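Local coordinates for cerato-platanin-like protein (PDB 3SUM) that is of unknown function but, as a fungal cerato-platanin with a double-psi beta-barrel fold, is probably secreted and may act during the interaction with the host plant, at residues C63-Y68 with H72-V77; D9-D14 with F50-E55. All blocks are in the same frame, centred on the assembly; numbering follows the deposited sequence.

Contact 1 (C63-Y68 with H72-V77); sequences CWKLRY and HAFVTV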
ATOM      1  N   CYS A  63      -4.546   5.473  -3.431  1.00 10.38           N
ATOM      2  CA  CYS A  63      -4.312   4.145  -4.065  1.00 11.29           C
ATOM      3  C   CYS A  63      -3.278   4.349  -5.095  1.00 12.77           C
ATOM      4  O   CYS A  63      -3.420   5.259  -5.925  1.00 14.91           O
ATOM      5  CB  CYS A  63      -5.595   3.749  -4.701  1.00 11.20           C
ATOM      6  SG  CYS A  63      -5.461   2.068  -5.401  1.00 12.75           S
ATOM      7  N   TRP A  64      -2.236   3.506  -5.117  1.00 11.08           N
ATOM      8  CA  TRP A  64      -1.118   3.708  -6.036  1.00 10.79           C
ATOM      9  C   TRP A  64      -0.830   2.427  -6.782  1.00 12.16           C
ATOM     10  O   TRP A  64      -0.876   1.366  -6.215  1.00 11.14           O
ATOM     11  CB  TRP A  64       0.159   4.104  -5.286  1.00  9.28           C
ATOM     12  CG  TRP A  64       0.065   5.523  -4.877  1.00 13.65           C
ATOM     13  CD1 TRP A  64      -0.771   6.019  -3.976  1.00 14.74           C
ATOM     14  CD2 TRP A  64       0.835   6.612  -5.389  1.00 12.16           C
ATOM     15  NE1 TRP A  64      -0.608   7.366  -3.889  1.00 13.33           N
ATOM     16  CE2 TRP A  64       0.363   7.763  -4.768  1.00 14.07           C
ATOM     17  CE3 TRP A  64       1.899   6.707  -6.313  1.00 10.54           C
ATOM     18  CZ2 TRP A  64       0.904   9.055  -5.007  1.00 13.45           C
ATOM     19  CZ3 TRP A  64       2.447   8.018  -6.581  1.00 14.12           C
ATOM     20  CH2 TRP A  64       1.950   9.164  -5.907  1.00 13.08           C
ATOM     21  N   LYS A  65      -0.594   2.556  -8.070  1.00 11.67           N
ATOM     22  CA  LYS A  65      -0.187   1.398  -8.815  1.00 12.40           C
ATOM     23  C   LYS A  65       1.328   1.368  -8.857  1.00 12.91           C
ATOM     24  O   LYS A  65       1.972   2.340  -9.281  1.00 11.49           O
ATOM     25  CB  LYS A  65      -0.709   1.524 -10.254  1.00 11.39           C
ATOM     26  CG  LYS A  65      -0.385   0.177 -10.948  1.00 15.54           C
ATOM     27  CD  LYS A  65      -0.934   0.159 -12.371  1.00 14.41           C
ATOM     28  CE  LYS A  65       0.128   0.484 -13.389  1.00 22.11           C
ATOM     29  NZ  LYS A  65      -0.370   0.089 -14.769  1.00 22.69           N
ATOM     30  N   LEU A  66       1.939   0.251  -8.464  1.00 11.05           N
ATOM     31  CA  LEU A  66       3.387   0.173  -8.428  1.00 12.31           C
ATOM     32  C   LEU A  66       3.784  -0.844  -9.503  1.00 12.84           C
ATOM     33  O   LEU A  66       3.063  -1.848  -9.696  1.00 14.85           O
ATOM     34  CB  LEU A  66       3.877  -0.387  -7.081  1.00 11.01           C
ATOM     35  CG  LEU A  66       3.360   0.254  -5.790  1.00 12.79           C
ATOM     36  CD1 LEU A  66       4.022  -0.319  -4.548  1.00  7.53           C
ATOM     37  CD2 LEU A  66       3.564   1.821  -5.933  1.00 11.21           C
ATOM     38  N   ARG A  67       4.889  -0.594 -10.196  1.00 13.09           N
ATOM     39  CA  ARG A  67       5.403  -1.622 -11.134  1.00 13.49           C
ATOM     40  C   ARG A  67       6.838  -1.970 -10.777  1.00 14.56           C
ATOM     41  O   ARG A  67       7.655  -1.085 -10.443  1.00 13.70           O
ATOM     42  CB  ARG A  67       5.421  -1.116 -12.597  1.00 14.52           C
ATOM     43  CG  ARG A  67       4.048  -0.885 -13.247  1.00 14.04           C
ATOM     44  CD  ARG A  67       4.282  -0.474 -14.763  1.00 13.92           C
ATOM     45  NE  ARG A  67       3.077  -0.539 -15.609  1.00 16.63           N
ATOM     46  CZ  ARG A  67       2.568  -1.655 -16.160  1.00 16.50           C
ATOM     47  NH1 ARG A  67       3.115  -2.846 -15.935  1.00 15.21           N
ATOM     48  NH2 ARG A  67       1.501  -1.589 -16.957  1.00 18.53           N
ATOM     49  N   TYR A  68       7.134  -3.258 -10.806  1.00 12.42           N
ATOM     50  CA  TYR A  68       8.497  -3.742 -10.763  1.00 13.30           C
ATOM     51  C   TYR A  68       8.624  -4.746 -11.890  1.00 13.33           C
ATOM     52  O   TYR A  68       7.855  -5.738 -11.933  1.00 12.98           O
ATOM     53  CB  TYR A  68       8.750  -4.446  -9.436  1.00 13.75           C
ATOM     54  CG  TYR A  68      10.148  -4.967  -9.332  1.00 13.76           C
ATOM     55  CD1 TYR A  68      11.182  -4.127  -8.858  1.00 13.54           C
ATOM     56  CD2 TYR A  68      10.420  -6.322  -9.597  1.00 16.28           C
ATOM     57  CE1 TYR A  68      12.472  -4.605  -8.720  1.00 13.86           C
ATOM     58  CE2 TYR A  68      11.696  -6.826  -9.449  1.00 15.81           C
ATOM     59  CZ  TYR A  68      12.715  -5.989  -8.979  1.00 15.49           C
ATOM     60  OH  TYR A  68      14.016  -6.494  -8.852  1.00 16.44           O
ATOM     61  N   HIS A  72       2.921  -5.754 -11.208  1.00 13.40           N
ATOM     62  CA  HIS A  72       2.364  -4.527 -10.673  1.00 14.24           C
ATOM     63  C   HIS A  72       1.446  -4.873  -9.516  1.00 14.59           C
ATOM     64  O   HIS A  72       1.070  -6.045  -9.302  1.00 14.12           O
ATOM     65  CB  HIS A  72       1.627  -3.732 -11.757  1.00 15.60           C
ATOM     66  CG  HIS A  72       0.355  -4.382 -12.246  1.00 18.02           C
ATOM     67  ND1 HIS A  72       0.356  -5.356 -13.237  1.00 19.67           N
ATOM     68  CD2 HIS A  72      -0.947  -4.173 -11.922  1.00 19.83           C
ATOM     69  CE1 HIS A  72      -0.890  -5.722 -13.492  1.00 23.71           C
ATOM     70  NE2 HIS A  72      -1.700  -5.031 -12.697  1.00 26.36           N
ATOM     71  N   ALA A  73       1.153  -3.866  -8.700  1.00 12.69           N
ATOM     72  CA  ALA A  73       0.241  -4.046  -7.622  1.00 13.38           C
ATOM     73  C   ALA A  73      -0.446  -2.740  -7.330  1.00 13.66           C
ATOM     74  O   ALA A  73       0.109  -1.667  -7.609  1.00 13.11           O
ATOM     75  CB  ALA A  73       1.008  -4.556  -6.323  1.00 16.17           C
ATOM     76  N   PHE A  74      -1.606  -2.834  -6.710  1.00 11.52           N
ATOM     77  CA  PHE A  74      -2.289  -1.663  -6.270  1.00 12.47           C
ATOM     78  C   PHE A  74      -2.255  -1.590  -4.759  1.00 13.39           C
ATOM     79  O   PHE A  74      -2.614  -2.532  -4.054  1.00 10.98           O
ATOM     80  CB  PHE A  74      -3.762  -1.666  -6.762  1.00 12.66           C
ATOM     81  CG  PHE A  74      -3.875  -1.581  -8.238  1.00 13.56           C
ATOM     82  CD1 PHE A  74      -3.784  -0.342  -8.916  1.00 10.38           C
ATOM     83  CD2 PHE A  74      -4.149  -2.758  -8.987  1.00 17.67           C
ATOM     84  CE1 PHE A  74      -3.955  -0.262 -10.272  1.00 14.47           C
ATOM     85  CE2 PHE A  74      -4.311  -2.661 -10.380  1.00 16.20           C
ATOM     86  CZ  PHE A  74      -4.190  -1.405 -11.006  1.00 18.45           C
ATOM     87  N   VAL A  75      -1.767  -0.458  -4.247  1.00 11.45           N
ATOM     88  CA  VAL A  75      -1.517  -0.384  -2.829  1.00 10.42           C
ATOM     89  C   VAL A  75      -2.210   0.822  -2.201  1.00 13.44           C
ATOM     90  O   VAL A  75      -2.370   1.804  -2.855  1.00 12.30           O
ATOM     91  CB  VAL A  75       0.006  -0.343  -2.528  1.00 12.53           C
ATOM     92  CG1 VAL A  75       0.737  -1.550  -3.170  1.00 14.05           C
ATOM     93  CG2 VAL A  75       0.694   0.922  -3.078  1.00  9.06           C
ATOM     94  N   THR A  76      -2.620   0.701  -0.903  1.00 13.36           N
ATOM     95  CA  THR A  76      -3.226   1.783  -0.237  1.00 11.18           C
ATOM     96  C   THR A  76      -2.178   2.389   0.651  1.00 10.38           C
ATOM     97  O   THR A  76      -1.484   1.684   1.381  1.00 11.47           O
ATOM     98  CB  THR A  76      -4.387   1.256   0.595  1.00 10.42           C
ATOM     99  OG1 THR A  76      -5.264   0.582  -0.307  1.00 12.41           O
ATOM    100  CG2 THR A  76      -5.206   2.433   1.227  1.00 11.96           C
ATOM    101  N   VAL A  77      -2.089   3.732   0.650  1.00  9.80           N
ATOM    102  CA  VAL A  77      -1.222   4.357   1.580  1.00 10.19           C
ATOM    103  C   VAL A  77      -1.901   4.411   2.957  1.00  9.71           C
ATOM    104  O   VAL A  77      -2.966   5.006   3.094  1.00 12.59           O
ATOM    105  CB  VAL A  77      -0.900   5.830   1.070  1.00  9.65           C
ATOM    106  CG1 VAL A  77      -0.062   6.631   2.172  1.00 12.59           C
ATOM    107  CG2 VAL A  77      -0.073   5.775  -0.268  1.00 14.02           C
TER

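Contact 2 (D9-D14 with F50-E55); sequences DKFQND and FVAAPE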
ATOM      1  N   ASP A   9       6.868  -5.966   8.056  1.00 15.67           N
ATOM      2  CA  ASP A   9       5.800  -6.778   8.562  1.00 15.04           C
ATOM      3  C   ASP A   9       4.671  -5.966   9.138  1.00 15.07           C
ATOM      4  O   ASP A   9       3.516  -6.401   9.097  1.00 15.14           O
ATOM      5  CB  ASP A   9       6.401  -7.656   9.680  1.00 17.96           C
ATOM      6  CG  ASP A   9       5.390  -8.649  10.256  1.00 19.89           C
ATOM      7  OD1 ASP A   9       5.187  -9.686   9.578  1.00 25.32           O
ATOM      8  OD2 ASP A   9       4.856  -8.388  11.370  1.00 21.25           O
ATOM      9  N   LYS A  10       4.962  -4.743   9.629  1.00 14.74           N
ATOM     10  CA  LYS A  10       3.902  -3.896  10.183  1.00 13.72           C
ATOM     11  C   LYS A  10       2.661  -3.825   9.288  1.00 13.16           C
ATOM     12  O   LYS A  10       1.519  -3.840   9.730  1.00 13.48           O
ATOM     13  CB  LYS A  10       4.425  -2.426  10.369  1.00 13.95           C
ATOM     14  CG  LYS A  10       3.366  -1.537  10.999  1.00 15.09           C
ATOM     15  CD  LYS A  10       3.974  -0.093  11.264  1.00 18.68           C
ATOM     16  CE  LYS A  10       2.992   0.864  11.950  1.00 21.33           C
ATOM     17  NZ  LYS A  10       3.462   2.376  12.002  1.00 20.38           N
ATOM     18  N   PHE A  11       2.894  -3.654   7.992  1.00 13.69           N
ATOM     19  CA  PHE A  11       1.797  -3.390   7.052  1.00 14.06           C
ATOM     20  C   PHE A  11       1.021  -4.640   6.645  1.00 14.61           C
ATOM     21  O   PHE A  11       0.086  -4.559   5.860  1.00 14.68           O
ATOM     22  CB  PHE A  11       2.392  -2.642   5.888  1.00 12.61           C
ATOM     23  CG  PHE A  11       3.087  -1.432   6.382  1.00 14.01           C
ATOM     24  CD1 PHE A  11       2.353  -0.437   7.033  1.00 15.37           C
ATOM     25  CD2 PHE A  11       4.466  -1.303   6.267  1.00 15.68           C
ATOM     26  CE1 PHE A  11       3.021   0.713   7.587  1.00 16.57           C
ATOM     27  CE2 PHE A  11       5.138  -0.187   6.793  1.00 14.76           C
ATOM     28  CZ  PHE A  11       4.409   0.847   7.444  1.00 14.57           C
ATOM     29  N   GLN A  12       1.390  -5.772   7.205  1.00 13.52           N
ATOM     30  CA  GLN A  12       0.475  -6.912   7.029  1.00 13.64           C
ATOM     31  C   GLN A  12       0.141  -7.516   8.374  1.00 14.56           C
ATOM     32  O   GLN A  12      -0.252  -8.715   8.472  1.00 14.97           O
ATOM     33  CB  GLN A  12       1.037  -7.965   6.062  1.00 13.06           C
ATOM     34  CG  GLN A  12       2.329  -8.588   6.442  1.00 12.44           C
ATOM     35  CD  GLN A  12       2.751  -9.565   5.416  1.00 15.51           C
ATOM     36  OE1 GLN A  12       2.641  -9.294   4.219  1.00 13.27           O
ATOM     37  NE2 GLN A  12       3.160 -10.778   5.864  1.00 13.26           N
ATOM     38  N   ASN A  13       0.283  -6.683   9.383  1.00 14.58           N
ATOM     39  CA  ASN A  13      -0.101  -7.096  10.737  1.00 15.30           C
ATOM     40  C   ASN A  13      -1.529  -6.725  10.994  1.00 15.11           C
ATOM     41  O   ASN A  13      -1.808  -5.614  11.426  1.00 15.02           O
ATOM     42  CB  ASN A  13       0.833  -6.483  11.770  1.00 14.77           C
ATOM     43  CG  ASN A  13       0.592  -7.050  13.183  1.00 16.75           C
ATOM     44  OD1 ASN A  13      -0.473  -7.635  13.476  1.00 17.65           O
ATOM     45  ND2 ASN A  13       1.594  -6.893  14.060  1.00 15.49           N
ATOM     46  N   ASP A  14      -2.434  -7.699  10.764  1.00 14.07           N
ATOM     47  CA  ASP A  14      -3.849  -7.494  10.806  1.00 15.22           C
ATOM     48  C   ASP A  14      -4.261  -7.049  12.187  1.00 15.01           C
ATOM     49  O   ASP A  14      -5.287  -6.365  12.321  1.00 15.40           O
ATOM     50  CB  ASP A  14      -4.616  -8.745  10.411  1.00 15.06           C
ATOM     51  CG  ASP A  14      -4.153  -9.961  11.158  1.00 19.71           C
ATOM     52  OD1 ASP A  14      -4.869 -10.373  12.077  1.00 21.07           O
ATOM     53  OD2 ASP A  14      -3.048 -10.468  10.858  1.00 22.78           O
ATOM     54  N   PHE A  50      -0.674  -2.752   1.527  1.00 11.34           N
ATOM     55  CA  PHE A  50      -0.597  -1.485   2.222  1.00 10.46           C
ATOM     56  C   PHE A  50       0.830  -0.984   2.240  1.00  9.65           C
ATOM     57  O   PHE A  50       1.744  -1.744   2.346  1.00 10.92           O
ATOM     58  CB  PHE A  50      -1.029  -1.685   3.675  1.00  8.84           C
ATOM     59  CG  PHE A  50      -2.508  -1.803   3.868  1.00  9.77           C
ATOM     60  CD1 PHE A  50      -3.385  -1.488   2.843  1.00  7.23           C
ATOM     61  CD2 PHE A  50      -3.014  -2.245   5.082  1.00 11.08           C
ATOM     62  CE1 PHE A  50      -4.787  -1.597   3.043  1.00 12.22           C
ATOM     63  CE2 PHE A  50      -4.398  -2.349   5.314  1.00  9.42           C
ATOM     64  CZ  PHE A  50      -5.281  -1.995   4.286  1.00 10.73           C
ATOM     65  N   VAL A  51       0.991   0.353   2.212  1.00 10.37           N
ATOM     66  CA  VAL A  51       2.290   0.903   2.230  1.00  9.73           C
ATOM     67  C   VAL A  51       2.298   2.141   3.111  1.00 10.58           C
ATOM     68  O   VAL A  51       1.277   2.777   3.332  1.00 11.57           O
ATOM     69  CB  VAL A  51       2.792   1.386   0.816  1.00 10.39           C
ATOM     70  CG1 VAL A  51       3.043   0.185  -0.172  1.00 10.72           C
ATOM     71  CG2 VAL A  51       1.781   2.362   0.195  1.00  8.37           C
ATOM     72  N   ALA A  52       3.465   2.407   3.665  1.00 10.61           N
ATOM     73  CA  ALA A  52       3.740   3.763   4.183  1.00 10.04           C
ATOM     74  C   ALA A  52       4.332   4.525   3.060  1.00  9.78           C
ATOM     75  O   ALA A  52       5.067   3.982   2.274  1.00 12.16           O
ATOM     76  CB  ALA A  52       4.764   3.669   5.343  1.00  9.92           C
ATOM     77  N   ALA A  53       4.100   5.832   3.004  1.00 10.39           N
ATOM     78  CA  ALA A  53       4.650   6.616   1.926  1.00 11.19           C
ATOM     79  C   ALA A  53       4.705   8.036   2.438  1.00 12.52           C
ATOM     80  O   ALA A  53       4.098   8.365   3.502  1.00 13.20           O
ATOM     81  CB  ALA A  53       3.754   6.497   0.686  1.00 10.50           C
ATOM     82  N   PRO A  54       5.448   8.890   1.731  1.00 14.45           N
ATOM     83  CA  PRO A  54       5.694  10.179   2.327  1.00 15.00           C
ATOM     84  C   PRO A  54       4.474  11.049   2.213  1.00 15.90           C
ATOM     85  O   PRO A  54       3.796  11.034   1.194  1.00 13.93           O
ATOM     86  CB  PRO A  54       6.787  10.799   1.421  1.00 15.71           C
ATOM     87  CG  PRO A  54       7.296   9.730   0.624  1.00 17.18           C
ATOM     88  CD  PRO A  54       6.289   8.624   0.554  1.00 14.84           C
ATOM     89  N   GLU A  55       4.303  11.918   3.198  1.00 16.04           N
ATOM     90  CA  GLU A  55       3.298  12.927   3.157  1.00 16.77           C
ATOM     91  C   GLU A  55       3.648  13.873   1.942  1.00 18.42           C
ATOM     92  O   GLU A  55       4.777  14.007   1.583  1.00 18.18           O
ATOM     93  CB  GLU A  55       3.376  13.747   4.466  1.00 17.25           C
ATOM     94  CG  GLU A  55       2.393  14.905   4.616  1.00 21.37           C
ATOM     95  CD  GLU A  55       2.555  15.644   6.005  1.00 24.48           C
ATOM     96  OE1 GLU A  55       2.261  16.867   6.099  1.00 22.51           O
ATOM     97  OE2 GLU A  55       3.002  15.002   6.969  1.00 29.10           O
TER

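Contact 1 (C63-Y68 with H72-V77)
Leu66 and Val75 meet at about a right angle on the inward face of an antiparallel beta hairpin, CD1 of Leu66 lying 3.8 Å from CG1 of Val75. This side is tight: CG2 of Val75 also packs on CB of Trp64, whose indole carries CD1 to 3.8 Å from CG2 of Val77. Between the strands, Trp64 pairs with Val75 and Leu66 with Ala73 through two N-H...O bonds each; the one from Leu66 N to Ala73 O is 2.8 Å long and fairly straight at 166°. The other face packs as closely: Lys65 CB, CG and CD run obliquely past the Phe74 ring, CG 3.7 Å from CE1, with CG anti to the backbone N (chi1 -173°). Beyond it, Lys65 NZ forms a salt bridge to the Pro136 carboxylate. A serine in place of Phe74 would probably leave the Lys65 methylenes without the ring they lie against and open a gap next to Cys124 and Pro136. The loose, solvent side is the Arg67-His72 end, where CG of Arg67 lies 4.0 Å from CB of the exposed His72. The hairpin lies between strands 116-120 and 50-52, with Leu93 and Leu97 of helix 91-97 on its Leu66, Ala73 and Val75 side.

Contact 2 (D9-D14 with F50-E55)
Phe11 sets its ring over Ala52, joining a short 3-10 turn to strand 50-52 of the double-psi beta barrel. The turn, residues 9-11, belongs to the loop that follows strand 4-7, and its contact with the strand is small, buried and carried by three residues.

The apolar contacts come first. CZ of Phe11 stands 3.5 Å from CB of Ala52, while CE1 and CE2 lie equally far from that methyl, so the far end of the ring is centred on it. Nearer the backbone, CB of Phe11 and CB of Phe50 are 4.2 Å apart. The Phe50 ring then turns off toward Leu41 and the Thr76 and Val78 side chains of strand 71-79. With CG anti to its carbonyl carbon (chi1 -55°), Phe11 projects its ring along the strand from Phe50 to Ala52.

The ring faces form a second group. Ala52 N sits 4.2 Å above the centre of one face of Phe11, and CB of Lys10 covers the opposite face, so the ring is held between its own turn and the strand. Val88 and Asp79 also touch this side chain, and Asp79 takes the ammonium group of Lys10 in a salt bridge.

Polar atoms form the last group. Within the turn, Gln12 N donates to Asp9 O at 2.9 Å and Asn13 N bonds to Lys10 O, which fixes the backbone that presents Phe11. Across the contact, carbonyl oxygens meet carbon: Phe50 O approaches CB of Phe11 at 3.7 Å. Phe11 O is buried with no hydrogen-bond partner in the model, and its nearest side-chain neighbour on the strand is CB of Phe50, 3.8 Å away.

In the fold
Contact 1 and contact 2 have centres about 12 Å apart and share one mixed sheet, in which strands 71-79 and 50-52 are neighbours. Along the chain they come in series: 9-14 and 50-55 are both passed before the 63-68 hairpin begins. They touch directly, Thr76 O lying 2.9 Å from Val51 N in a probable hydrogen bond, while CG2 of Val75 packs on CG2 of Val51. Strand 50-52 thus meets the hairpin strand through Val51 and the Phe50 ring, and the 3-10 turn through Phe50 and Ala52. A continuous path of packing therefore runs from the N-terminal loop through the barrel to the hairpin, whose Cys63 is tied by a disulfide to Cys125 near the C-terminus.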